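Local coordinates for protein epimerase (Methylomonas sp. DH-1, PDB 7CJ7) that catalyses the manganese-dependent epimerization of various ketoses at C3, acting most strongly on L-ribulose, and works as a homodimer, at residues L14-D19 with A35-I40; G110-A115 with A133-L138; D150-N155 with T244-S249; R156-I161 with S215-L220. All coordinates share one frame; numbering follows the deposited sequence.

Overall arrangement
The chain folds as a closed barrel of eight parallel strands wrapped by helices, and the four contacts sample it in order. Interaction 1 comes first, closing a short loop around helix 22-35 and tying the segment after the first strand to the start of the second. Interaction 2 follows in series, joining strand 107-112 to helix 125-143. Interaction 3 then spans 88 residues to bring the ends of strands 148-152 and 242-245 together across the metal, and interaction 4 is nested inside that long loop, about 7 Å away between centres. Interactions 2, 3 and 4 all touch the bound L-sorbose, whereas interaction 1 meets interaction 3 through Y39 and T244.

Interaction 1 (L14-D19 with A35-I40); sequences LVWSGD and AGYDYI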
# COMPACT_ATOMS: atom_id res chain seq x y z
N LEU A 14 -2.89 19.64 -1.87
CA LEU A 14 -1.59 19.12 -2.39
C LEU A 14 -1.65 18.92 -3.91
O LEU A 14 -0.61 18.54 -4.50
CB LEU A 14 -1.26 17.80 -1.69
CG LEU A 14 -0.21 17.88 -0.59
CD1 LEU A 14 1.18 18.07 -1.19
CD2 LEU A 14 -0.53 19.01 0.38
N VAL A 15 -2.81 19.13 -4.51
CA VAL A 15 -2.92 19.16 -6.00
C VAL A 15 -2.20 20.41 -6.49
O VAL A 15 -1.66 20.37 -7.61
CB VAL A 15 -4.38 19.09 -6.46
CG1 VAL A 15 -4.53 19.48 -7.92
CG2 VAL A 15 -4.96 17.70 -6.21
N TRP A 16 -2.12 21.46 -5.65
CA TRP A 16 -1.63 22.80 -6.06
C TRP A 16 -0.41 23.25 -5.26
O TRP A 16 0.47 23.88 -5.87
CB TRP A 16 -2.75 23.83 -5.98
CG TRP A 16 -3.85 23.63 -6.97
CD1 TRP A 16 -3.88 24.02 -8.28
CD2 TRP A 16 -5.13 23.02 -6.71
NE1 TRP A 16 -5.07 23.68 -8.86
CE2 TRP A 16 -5.86 23.07 -7.91
CE3 TRP A 16 -5.72 22.45 -5.58
CZ2 TRP A 16 -7.15 22.55 -8.02
CZ3 TRP A 16 -6.99 21.94 -5.69
CH2 TRP A 16 -7.70 22.00 -6.88
N SER A 17 -0.39 23.04 -3.94
CA SER A 17 0.61 23.64 -3.02
C SER A 17 1.08 22.63 -1.97
O SER A 17 0.23 21.96 -1.39
CB SER A 17 0.05 24.87 -2.34
OG SER A 17 -0.23 25.88 -3.29
N GLY A 18 2.38 22.58 -1.72
CA GLY A 18 2.99 21.72 -0.69
C GLY A 18 3.02 22.38 0.68
O GLY A 18 3.28 21.68 1.67
N ASP A 19 2.78 23.68 0.74
CA ASP A 19 2.77 24.46 2.00
C ASP A 19 1.52 25.34 2.00
O ASP A 19 0.96 25.58 0.91
CB ASP A 19 4.03 25.31 2.16
CG ASP A 19 4.11 26.46 1.17
OD1 ASP A 19 3.05 26.85 0.63
OD2 ASP A 19 5.23 26.96 0.94
N ALA A 35 -10.62 25.64 -11.65
CA ALA A 35 -11.03 24.30 -12.12
C ALA A 35 -12.54 24.08 -11.95
O ALA A 35 -13.06 23.15 -12.56
CB ALA A 35 -10.24 23.25 -11.38
N GLY A 36 -13.22 24.86 -11.11
CA GLY A 36 -14.68 24.81 -10.93
C GLY A 36 -15.09 23.98 -9.72
O GLY A 36 -16.25 23.57 -9.64
N TYR A 37 -14.16 23.73 -8.79
CA TYR A 37 -14.48 23.03 -7.52
C TYR A 37 -15.35 23.95 -6.64
O TYR A 37 -15.29 25.19 -6.76
CB TYR A 37 -13.21 22.59 -6.80
CG TYR A 37 -12.51 21.43 -7.47
CD1 TYR A 37 -12.87 20.12 -7.20
CD2 TYR A 37 -11.52 21.65 -8.41
CE1 TYR A 37 -12.23 19.07 -7.83
CE2 TYR A 37 -10.86 20.60 -9.03
CZ TYR A 37 -11.23 19.30 -8.75
OH TYR A 37 -10.60 18.25 -9.36
N ASP A 38 -16.17 23.33 -5.78
CA ASP A 38 -17.01 24.01 -4.76
C ASP A 38 -16.18 24.34 -3.52
O ASP A 38 -16.46 25.37 -2.88
CB ASP A 38 -18.20 23.13 -4.37
CG ASP A 38 -19.09 22.78 -5.54
OD1 ASP A 38 -19.51 23.73 -6.24
OD2 ASP A 38 -19.34 21.59 -5.76
N TYR A 39 -15.21 23.51 -3.17
CA TYR A 39 -14.40 23.72 -1.94
C TYR A 39 -12.97 23.25 -2.17
O TYR A 39 -12.70 22.49 -3.11
CB TYR A 39 -15.04 23.04 -0.73
CG TYR A 39 -15.02 21.53 -0.75
CD1 TYR A 39 -13.96 20.82 -0.21
CD2 TYR A 39 -16.04 20.80 -1.32
CE1 TYR A 39 -13.94 19.43 -0.22
CE2 TYR A 39 -16.02 19.42 -1.36
CZ TYR A 39 -14.96 18.73 -0.82
OH TYR A 39 -14.93 17.36 -0.87
N ILE A 40 -12.09 23.72 -1.31
CA ILE A 40 -10.70 23.18 -1.18
C ILE A 40 -10.62 22.44 0.16
O ILE A 40 -11.22 22.91 1.14
CB ILE A 40 -9.67 24.31 -1.28
CG1 ILE A 40 -8.25 23.74 -1.17
CG2 ILE A 40 -9.94 25.38 -0.24
CD1 ILE A 40 -7.24 24.48 -1.97
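W16 and Y37 both swing CG anti to their own carbonyl carbon, beside the backbone N (chi1 -67° and -72°), and these torsions carry the two rings towards each other from the loop and from the approach to a strand. The result is an offset edge-to-face pair. The six-membered ring of the indole presents its edge to the face of the tyrosine, the planes standing 85° apart and the centroids 6.0 Å. The touching atom is W16 CH2, which sits 4.1 Å from Y37 CE2 and equally close to Y37 CD2, so it addresses one side of the phenol ring and misses its centre. Within its own segment the indole has a face filled by V15, whose CG1 lies 3.7 Å above the plane over the middle of the ring. A looser apolar contact comes from I40, where CD1 stands 4.4 Å from W16 CE3.

In the barrel, this is where the loop following strand 8-12 folds back on the entrance to strand 39-43, with helix 22-35 running between them. That helix ends in a Schellman motif at G36, whose positive phi lets the chain turn before Y37; a side chain there would press on the preceding carbonyl oxygen. The indole is also packed by A32 of helix 22-35 and by S271, D272 and A275 of the C-terminal helix 271-285. The phenol hydroxyl of Y37 is hydrogen-bonded to the carbonyl of A275, which fastens the aromatic pair to that same helix, and that hydroxyl end also packs against F245 of the last strand.

Interaction 2 (G110-A115 with A133-L138); sequences GVIYCA and AAMQRL. With SOL (L-sorbose), chain C.
Y113 and M135 mark the closest backbone approach, their CA atoms 6.5 Å apart, where a chain turning corners as it leaves its strand passes the flank of a continuous helix. V111 is the centre of an inverse gamma turn, with a weak bond from I112 N to G110 O, and its CG2 comes within 3.6 Å of O4 of L-sorbose. On the other side of the turn the side chains are apolar. M135 bends at both chi2 and chi3, which folds its thioether against I112 and Y113: SD lies 3.8 Å from Y113 CB and 4.0 Å from I112 CG1, and CE reaches I112 O at 3.3 Å. That carbonyl oxygen is buried with no polar partner, so the methyl group is what it faces. I112 holds CG1 between its backbone N and carbonyl carbon (chi1 53°), which sends CD1 to L138 CD2 at 4.0 Å, the two chains crossing at about a right angle. Trimming M135 to an alanine here would probably open a gap beneath I112 and Y113 and leave their side chains less firmly seated. The contact belongs to the beta-alpha-beta unit of strand 107-112, helix 125-143 and strand 148-152. Y113 OH bonds to the carbonyl of E152, I149 and L151 fill in from strand 148-152, and helices 83-102 and 165-175 flank it through L93 and F171.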
# COMPACT_ATOMS: atom_id res chain seq x y z
N GLY A 110 -10.15 12.69 7.46
CA GLY A 110 -8.80 12.12 7.36
C GLY A 110 -8.47 11.19 8.52
O GLY A 110 -9.39 10.65 9.18
N VAL A 111 -7.18 10.98 8.73
CA VAL A 111 -6.68 10.01 9.74
C VAL A 111 -6.55 10.76 11.07
O VAL A 111 -5.43 11.09 11.49
CB VAL A 111 -5.38 9.35 9.25
CG1 VAL A 111 -4.87 8.33 10.26
CG2 VAL A 111 -5.60 8.70 7.90
N ILE A 112 -7.70 11.02 11.69
CA ILE A 112 -7.80 11.87 12.91
C ILE A 112 -7.79 10.98 14.15
O ILE A 112 -7.80 11.54 15.25
CB ILE A 112 -9.06 12.76 12.85
CG1 ILE A 112 -10.33 11.94 12.58
CG2 ILE A 112 -8.89 13.87 11.82
CD1 ILE A 112 -11.60 12.76 12.65
N TYR A 113 -7.77 9.66 13.99
CA TYR A 113 -7.99 8.68 15.08
C TYR A 113 -6.69 7.94 15.42
O TYR A 113 -6.70 7.10 16.33
CB TYR A 113 -9.09 7.70 14.68
CG TYR A 113 -8.82 7.03 13.36
CD1 TYR A 113 -8.04 5.89 13.30
CD2 TYR A 113 -9.28 7.57 12.17
CE1 TYR A 113 -7.75 5.27 12.09
CE2 TYR A 113 -9.01 6.96 10.95
CZ TYR A 113 -8.23 5.82 10.91
OH TYR A 113 -7.94 5.21 9.72
N CYS A 114 -5.59 8.26 14.74
CA CYS A 114 -4.27 7.62 14.99
C CYS A 114 -3.16 8.39 14.26
O CYS A 114 -3.47 9.35 13.52
CB CYS A 114 -4.27 6.18 14.52
SG CYS A 114 -4.31 6.02 12.72
N ALA A 115 -1.91 7.99 14.48
CA ALA A 115 -0.76 8.51 13.70
C ALA A 115 -0.88 7.99 12.26
O ALA A 115 -1.07 6.77 12.06
CB ALA A 115 0.54 8.10 14.35
N ALA A 133 -12.18 6.47 22.52
CA ALA A 133 -12.43 7.49 23.56
C ALA A 133 -12.06 8.87 23.01
O ALA A 133 -12.82 9.82 23.22
CB ALA A 133 -11.65 7.16 24.81
N ALA A 134 -10.91 8.96 22.32
CA ALA A 134 -10.43 10.23 21.73
C ALA A 134 -11.46 10.74 20.73
O ALA A 134 -11.68 11.96 20.66
CB ALA A 134 -9.08 10.03 21.07
N MET A 135 -12.07 9.84 19.94
CA MET A 135 -13.02 10.29 18.90
C MET A 135 -14.34 10.71 19.55
O MET A 135 -15.01 11.60 19.01
CB MET A 135 -13.23 9.21 17.83
CG MET A 135 -11.99 8.97 16.99
SD MET A 135 -11.34 10.45 16.15
CE MET A 135 -10.23 11.10 17.40
N GLN A 136 -14.69 10.13 20.70
CA GLN A 136 -15.84 10.61 21.48
C GLN A 136 -15.57 12.04 21.96
O GLN A 136 -16.47 12.88 21.81
CB GLN A 136 -16.15 9.68 22.65
CG GLN A 136 -16.64 8.33 22.18
CD GLN A 136 -16.78 7.35 23.32
OE1 GLN A 136 -16.06 7.42 24.31
NE2 GLN A 136 -17.70 6.42 23.16
N ARG A 137 -14.41 12.30 22.54
CA ARG A 137 -14.08 13.64 23.08
C ARG A 137 -14.07 14.65 21.92
O ARG A 137 -14.62 15.76 22.09
CB ARG A 137 -12.76 13.61 23.85
CG ARG A 137 -12.77 12.72 25.08
CD ARG A 137 -11.56 12.95 25.97
NE ARG A 137 -10.30 12.64 25.31
CZ ARG A 137 -9.76 11.43 25.25
NH1 ARG A 137 -10.37 10.40 25.78
NH2 ARG A 137 -8.60 11.25 24.63
N LEU A 138 -13.47 14.29 20.78
CA LEU A 138 -13.39 15.19 19.61
C LEU A 138 -14.80 15.44 19.06
O LEU A 138 -15.13 16.59 18.80
CB LEU A 138 -12.50 14.59 18.54
CG LEU A 138 -12.48 15.36 17.22
CD1 LEU A 138 -12.03 16.80 17.43
CD2 LEU A 138 -11.60 14.66 16.20
C1 SOL C . -3.74 9.62 3.15
O1 SOL C . -3.30 8.51 2.39
C2 SOL C . -5.03 10.16 2.63
O2 SOL C . -5.76 9.48 1.94
C3 SOL C . -5.38 11.62 2.93
O3 SOL C . -6.76 11.85 2.77
C4 SOL C . -4.93 12.01 4.33
O4 SOL C . -5.60 11.20 5.30
C5 SOL C . -5.19 13.48 4.67
O5 SOL C . -4.90 13.71 6.05
C6 SOL C . -4.37 14.45 3.84
O6 SOL C . -4.70 15.80 4.17

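Interaction 3 (D150-N155 with T244-S249); sequences DLEVVN and TFESFS. With MN (manganese (II) ion), chain D; SOL (L-sorbose), chain C.
The manganese site at the mouth of the barrel is where E152 and E246 meet, brought there from strand 148-152 and from the chain just beyond strand 242-245. Each glutamate gives one oxygen to the metal, OE2 of E152 and OE2 of E246 both lying 2.1 Å from manganese. The two oxygens are 4.2 Å apart, almost twice that length, so they bind from nearly opposite sides of the ion. Both side chains are extended with CG anti to the backbone N (chi1 -167° for E152, -175° for E246), a shape that carries each carboxylate far enough in to reach the centre. D185 and H211 are the other protein ligands, and L-sorbose completes six-fold coordination through O2 at 2.1 Å and O3 at 2.3 Å from manganese.

The second oxygen of each glutamate turns to the sugar. E152 OE1 accepts a hydrogen bond from sorbose O4 at 2.7 Å, while E246 OE1 lies 2.8 Å from sorbose O3 and 2.9 Å from sorbose C3, the carbon that is epimerized. E152 OE1 approaches the same carbon from a different direction. As in related epimerases, each probably serves as a proton donor or acceptor. The geometry is consistent with that role: the metal grips the ketose by O2 and O3, which holds C3 between two carboxylates that could remove a proton from it and return one on another side.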
# COMPACT_ATOMS: atom_id res chain seq x y z
N ASP A 150 -15.22 12.92 10.19
CA ASP A 150 -15.29 11.78 9.25
C ASP A 150 -13.96 11.04 9.36
O ASP A 150 -12.91 11.63 9.05
CB ASP A 150 -15.60 12.28 7.84
CG ASP A 150 -16.67 13.36 7.81
OD1 ASP A 150 -17.88 13.00 7.80
OD2 ASP A 150 -16.29 14.56 7.81
N LEU A 151 -14.02 9.79 9.80
CA LEU A 151 -12.83 8.96 10.10
C LEU A 151 -12.45 8.21 8.82
O LEU A 151 -13.23 7.35 8.36
CB LEU A 151 -13.17 8.02 11.25
CG LEU A 151 -13.27 8.66 12.63
CD1 LEU A 151 -14.42 9.65 12.75
CD2 LEU A 151 -13.42 7.59 13.68
N GLU A 152 -11.31 8.57 8.24
CA GLU A 152 -10.87 8.02 6.94
C GLU A 152 -10.24 6.64 7.16
O GLU A 152 -9.20 6.54 7.82
CB GLU A 152 -9.88 8.95 6.25
CG GLU A 152 -9.66 8.56 4.81
CD GLU A 152 -8.69 9.48 4.09
OE1 GLU A 152 -8.07 10.36 4.76
OE2 GLU A 152 -8.57 9.33 2.87
N VAL A 153 -10.85 5.63 6.56
CA VAL A 153 -10.29 4.25 6.47
C VAL A 153 -9.11 4.30 5.51
O VAL A 153 -9.28 4.74 4.37
CB VAL A 153 -11.37 3.27 6.00
CG1 VAL A 153 -10.80 1.88 5.81
CG2 VAL A 153 -12.56 3.28 6.95
N VAL A 154 -7.93 3.90 5.96
CA VAL A 154 -6.75 3.93 5.06
C VAL A 154 -6.09 2.56 5.09
O VAL A 154 -6.45 1.72 5.94
CB VAL A 154 -5.77 5.06 5.43
CG1 VAL A 154 -6.39 6.43 5.23
CG2 VAL A 154 -5.25 4.89 6.86
N ASN A 155 -5.15 2.35 4.19
CA ASN A 155 -4.56 1.01 3.97
C ASN A 155 -3.63 0.66 5.15
O ASN A 155 -3.30 1.54 5.98
CB ASN A 155 -3.89 0.93 2.60
CG ASN A 155 -2.61 1.74 2.51
OD1 ASN A 155 -1.67 1.44 3.23
ND2 ASN A 155 -2.59 2.75 1.65
N THR A 244 -13.91 14.73 -2.61
CA THR A 244 -12.62 15.43 -2.84
C THR A 244 -11.74 14.61 -3.78
O THR A 244 -11.52 13.42 -3.50
CB THR A 244 -11.80 15.64 -1.56
OG1 THR A 244 -12.59 16.28 -0.56
CG2 THR A 244 -10.56 16.47 -1.80
N PHE A 245 -11.26 15.23 -4.85
CA PHE A 245 -10.18 14.67 -5.69
C PHE A 245 -8.88 14.81 -4.91
O PHE A 245 -8.52 15.92 -4.46
CB PHE A 245 -10.11 15.35 -7.05
CG PHE A 245 -8.86 15.00 -7.82
CD1 PHE A 245 -8.54 13.68 -8.08
CD2 PHE A 245 -8.00 15.98 -8.26
CE1 PHE A 245 -7.38 13.35 -8.76
CE2 PHE A 245 -6.84 15.65 -8.95
CZ PHE A 245 -6.54 14.34 -9.21
N GLU A 246 -8.17 13.69 -4.77
CA GLU A 246 -6.90 13.62 -4.04
C GLU A 246 -5.84 12.99 -4.95
O GLU A 246 -6.12 11.95 -5.58
CB GLU A 246 -7.08 12.82 -2.75
CG GLU A 246 -5.84 12.79 -1.89
CD GLU A 246 -6.12 12.35 -0.47
OE1 GLU A 246 -5.85 13.13 0.47
OE2 GLU A 246 -6.63 11.24 -0.31
N SER A 247 -4.67 13.61 -5.02
CA SER A 247 -3.59 13.18 -5.93
C SER A 247 -2.25 13.69 -5.42
O SER A 247 -2.18 14.84 -4.96
CB SER A 247 -3.86 13.66 -7.34
OG SER A 247 -2.89 13.17 -8.24
N PHE A 248 -1.22 12.86 -5.51
CA PHE A 248 0.13 13.24 -5.05
C PHE A 248 1.14 12.93 -6.15
O PHE A 248 1.10 11.83 -6.75
CB PHE A 248 0.47 12.53 -3.74
CG PHE A 248 -0.50 12.81 -2.62
CD1 PHE A 248 -0.39 13.95 -1.85
CD2 PHE A 248 -1.53 11.92 -2.35
CE1 PHE A 248 -1.30 14.21 -0.84
CE2 PHE A 248 -2.44 12.19 -1.34
CZ PHE A 248 -2.32 13.32 -0.58
N SER A 249 2.03 13.90 -6.38
CA SER A 249 3.17 13.78 -7.32
C SER A 249 4.40 14.37 -6.64
O SER A 249 4.23 15.31 -5.84
CB SER A 249 2.87 14.48 -8.62
OG SER A 249 4.00 14.41 -9.48
MN MN D . -7.62 10.32 1.32
C1 SOL C . -3.74 9.62 3.15
O1 SOL C . -3.30 8.51 2.39
C2 SOL C . -5.03 10.16 2.63
O2 SOL C . -5.76 9.48 1.94
C3 SOL C . -5.38 11.62 2.93
O3 SOL C . -6.76 11.85 2.77
C4 SOL C . -4.93 12.01 4.33
O4 SOL C . -5.60 11.20 5.30
C5 SOL C . -5.19 13.48 4.67
O5 SOL C . -4.90 13.71 6.05
C6 SOL C . -4.37 14.45 3.84
O6 SOL C . -4.70 15.80 4.17

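Interaction 4 (R156-I161 with S215-L220); sequences RYETNI and SHRGYL. With SOL (L-sorbose), chain C.
The guanidinium of R217 meets L-sorbose at its edge: C1 of the sugar lies in the plane and O1 close to it, while OE2 of E158 stands obliquely to the group. Its cationic system also has a cation-pi partner in Y187. The carboxylate of E158 comes from the opposite direction, its plane turned 32° from the guanidinium, and the sugar hydroxyl O1 is shared by both. That hydroxyl gives a very short hydrogen bond to E158 OE1, 2.5 Å, and accepts from R217 NH1 at 3.0 Å and from R217 NH2 at 3.2 Å. NH2 also reaches sorbose O2, 3.1 Å away, so the arginine spans the two oxygens at the C1–C2 end. The direct ion pair is long, with E158 OE2 3.6 Å from R217 NH1. The chain of R217 bends at chi3 (85°), and its guanidinium ends edge-on to the sugar.

Both residues belong to loops following barrel strands, the part of a TIM barrel that typically supplies the substrate pocket, and both are established binders of D-allulose and D-fructose. The loop of E158 continues into an ST turn, in which T159 OG1 accepts from the backbone N of I161. An alanine in place of E158 takes away the acceptor of sorbose O1, and the hydroxymethyl end of the sugar would probably be freer to turn, with R217 left one of its carboxylate neighbours short. The second subunit reaches in as well: E158 OE2 is hydrogen-bonded to the hydroxyl of Y157 of the second subunit. R217 in turn packs against R156 of that subunit, while its own carbonyl oxygen is bonded to S247 OG.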
# COMPACT_ATOMS: atom_id res chain seq x y z
N ARG A 156 -3.22 -0.59 5.18
CA ARG A 156 -2.40 -1.22 6.24
C ARG A 156 -1.09 -0.45 6.45
O ARG A 156 -0.57 -0.47 7.59
CB ARG A 156 -2.11 -2.66 5.83
CG ARG A 156 -1.28 -2.77 4.55
CD ARG A 156 -1.25 -4.18 3.97
NE ARG A 156 -2.59 -4.66 3.66
CZ ARG A 156 -2.88 -5.93 3.43
NH1 ARG A 156 -1.93 -6.84 3.46
NH2 ARG A 156 -4.13 -6.29 3.17
N TYR A 157 -0.53 0.19 5.42
CA TYR A 157 0.78 0.89 5.56
C TYR A 157 0.58 2.27 6.21
O TYR A 157 1.59 2.92 6.50
CB TYR A 157 1.49 1.02 4.20
CG TYR A 157 1.68 -0.28 3.46
CD1 TYR A 157 2.69 -1.17 3.80
CD2 TYR A 157 0.88 -0.60 2.38
CE1 TYR A 157 2.88 -2.35 3.10
CE2 TYR A 157 1.05 -1.78 1.68
CZ TYR A 157 2.07 -2.65 2.03
OH TYR A 157 2.25 -3.81 1.33
N GLU A 158 -0.67 2.71 6.43
CA GLU A 158 -0.98 4.09 6.91
C GLU A 158 -1.74 4.08 8.24
O GLU A 158 -1.77 5.14 8.89
CB GLU A 158 -1.71 4.87 5.82
CG GLU A 158 -0.85 5.15 4.59
CD GLU A 158 -1.48 6.11 3.59
OE1 GLU A 158 -2.35 6.90 4.02
OE2 GLU A 158 -1.13 6.05 2.39
N THR A 159 -2.34 2.95 8.65
CA THR A 159 -2.93 2.75 10.00
C THR A 159 -2.99 1.27 10.33
O THR A 159 -3.10 0.44 9.40
CB THR A 159 -4.35 3.32 10.17
OG1 THR A 159 -4.69 3.22 11.55
CG2 THR A 159 -5.40 2.58 9.39
N ASN A 160 -2.96 0.95 11.62
CA ASN A 160 -3.17 -0.43 12.10
C ASN A 160 -4.53 -0.53 12.80
O ASN A 160 -4.81 -1.59 13.34
CB ASN A 160 -1.99 -0.90 12.95
CG ASN A 160 -1.82 -0.13 14.24
OD1 ASN A 160 -2.59 0.77 14.53
ND2 ASN A 160 -0.80 -0.48 15.01
N ILE A 161 -5.38 0.51 12.75
CA ILE A 161 -6.64 0.57 13.54
C ILE A 161 -7.82 0.10 12.70
O ILE A 161 -8.61 -0.72 13.20
CB ILE A 161 -6.89 1.99 14.11
CG1 ILE A 161 -5.84 2.36 15.15
CG2 ILE A 161 -8.29 2.11 14.66
CD1 ILE A 161 -5.91 1.52 16.41
N SER A 215 -5.49 4.39 -8.36
CA SER A 215 -4.72 3.32 -7.69
C SER A 215 -3.30 3.78 -7.38
O SER A 215 -2.76 3.36 -6.34
CB SER A 215 -4.73 2.06 -8.53
OG SER A 215 -4.30 2.33 -9.87
N HIS A 216 -2.69 4.59 -8.24
CA HIS A 216 -1.30 5.10 -8.07
C HIS A 216 -1.30 6.57 -7.61
O HIS A 216 -0.20 7.15 -7.51
CB HIS A 216 -0.51 4.92 -9.37
CG HIS A 216 -1.23 5.37 -10.58
ND1 HIS A 216 -1.94 6.55 -10.62
CD2 HIS A 216 -1.34 4.82 -11.81
CE1 HIS A 216 -2.46 6.72 -11.82
NE2 HIS A 216 -2.10 5.67 -12.58
N ARG A 217 -2.49 7.14 -7.37
CA ARG A 217 -2.72 8.52 -6.84
C ARG A 217 -2.41 9.57 -7.91
O ARG A 217 -2.23 10.76 -7.53
CB ARG A 217 -1.91 8.78 -5.57
CG ARG A 217 -1.89 7.64 -4.56
CD ARG A 217 -1.64 8.07 -3.12
NE ARG A 217 -2.86 8.49 -2.44
CZ ARG A 217 -3.01 8.58 -1.13
NH1 ARG A 217 -2.01 8.30 -0.31
NH2 ARG A 217 -4.18 8.94 -0.63
N GLY A 218 -2.40 9.19 -9.19
CA GLY A 218 -2.20 10.11 -10.33
C GLY A 218 -3.50 10.47 -11.03
O GLY A 218 -4.54 10.57 -10.37
N TYR A 219 -3.43 10.69 -12.35
CA TYR A 219 -4.60 11.02 -13.20
C TYR A 219 -5.71 9.97 -13.01
O TYR A 219 -5.44 8.76 -13.08
CB TYR A 219 -4.19 11.12 -14.67
CG TYR A 219 -3.66 12.46 -15.08
CD1 TYR A 219 -2.30 12.74 -15.00
CD2 TYR A 219 -4.49 13.44 -15.61
CE1 TYR A 219 -1.79 13.97 -15.39
CE2 TYR A 219 -4.00 14.66 -16.01
CZ TYR A 219 -2.65 14.94 -15.90
OH TYR A 219 -2.17 16.17 -16.27
N LEU A 220 -6.95 10.41 -12.82
CA LEU A 220 -8.09 9.47 -12.74
C LEU A 220 -8.24 8.79 -14.11
O LEU A 220 -8.18 9.48 -15.15
CB LEU A 220 -9.37 10.21 -12.33
CG LEU A 220 -9.32 10.96 -10.99
CD1 LEU A 220 -10.70 11.51 -10.62
CD2 LEU A 220 -8.78 10.08 -9.87
C1 SOL C . -3.74 9.62 3.15
O1 SOL C . -3.30 8.51 2.39
C2 SOL C . -5.03 10.16 2.63
O2 SOL C . -5.76 9.48 1.94
C3 SOL C . -5.38 11.62 2.93
O3 SOL C . -6.76 11.85 2.77
C4 SOL C . -4.93 12.01 4.33
O4 SOL C . -5.60 11.20 5.30
C5 SOL C . -5.19 13.48 4.67
O5 SOL C . -4.90 13.71 6.05
C6 SOL C . -4.37 14.45 3.84
O6 SOL C . -4.70 15.80 4.17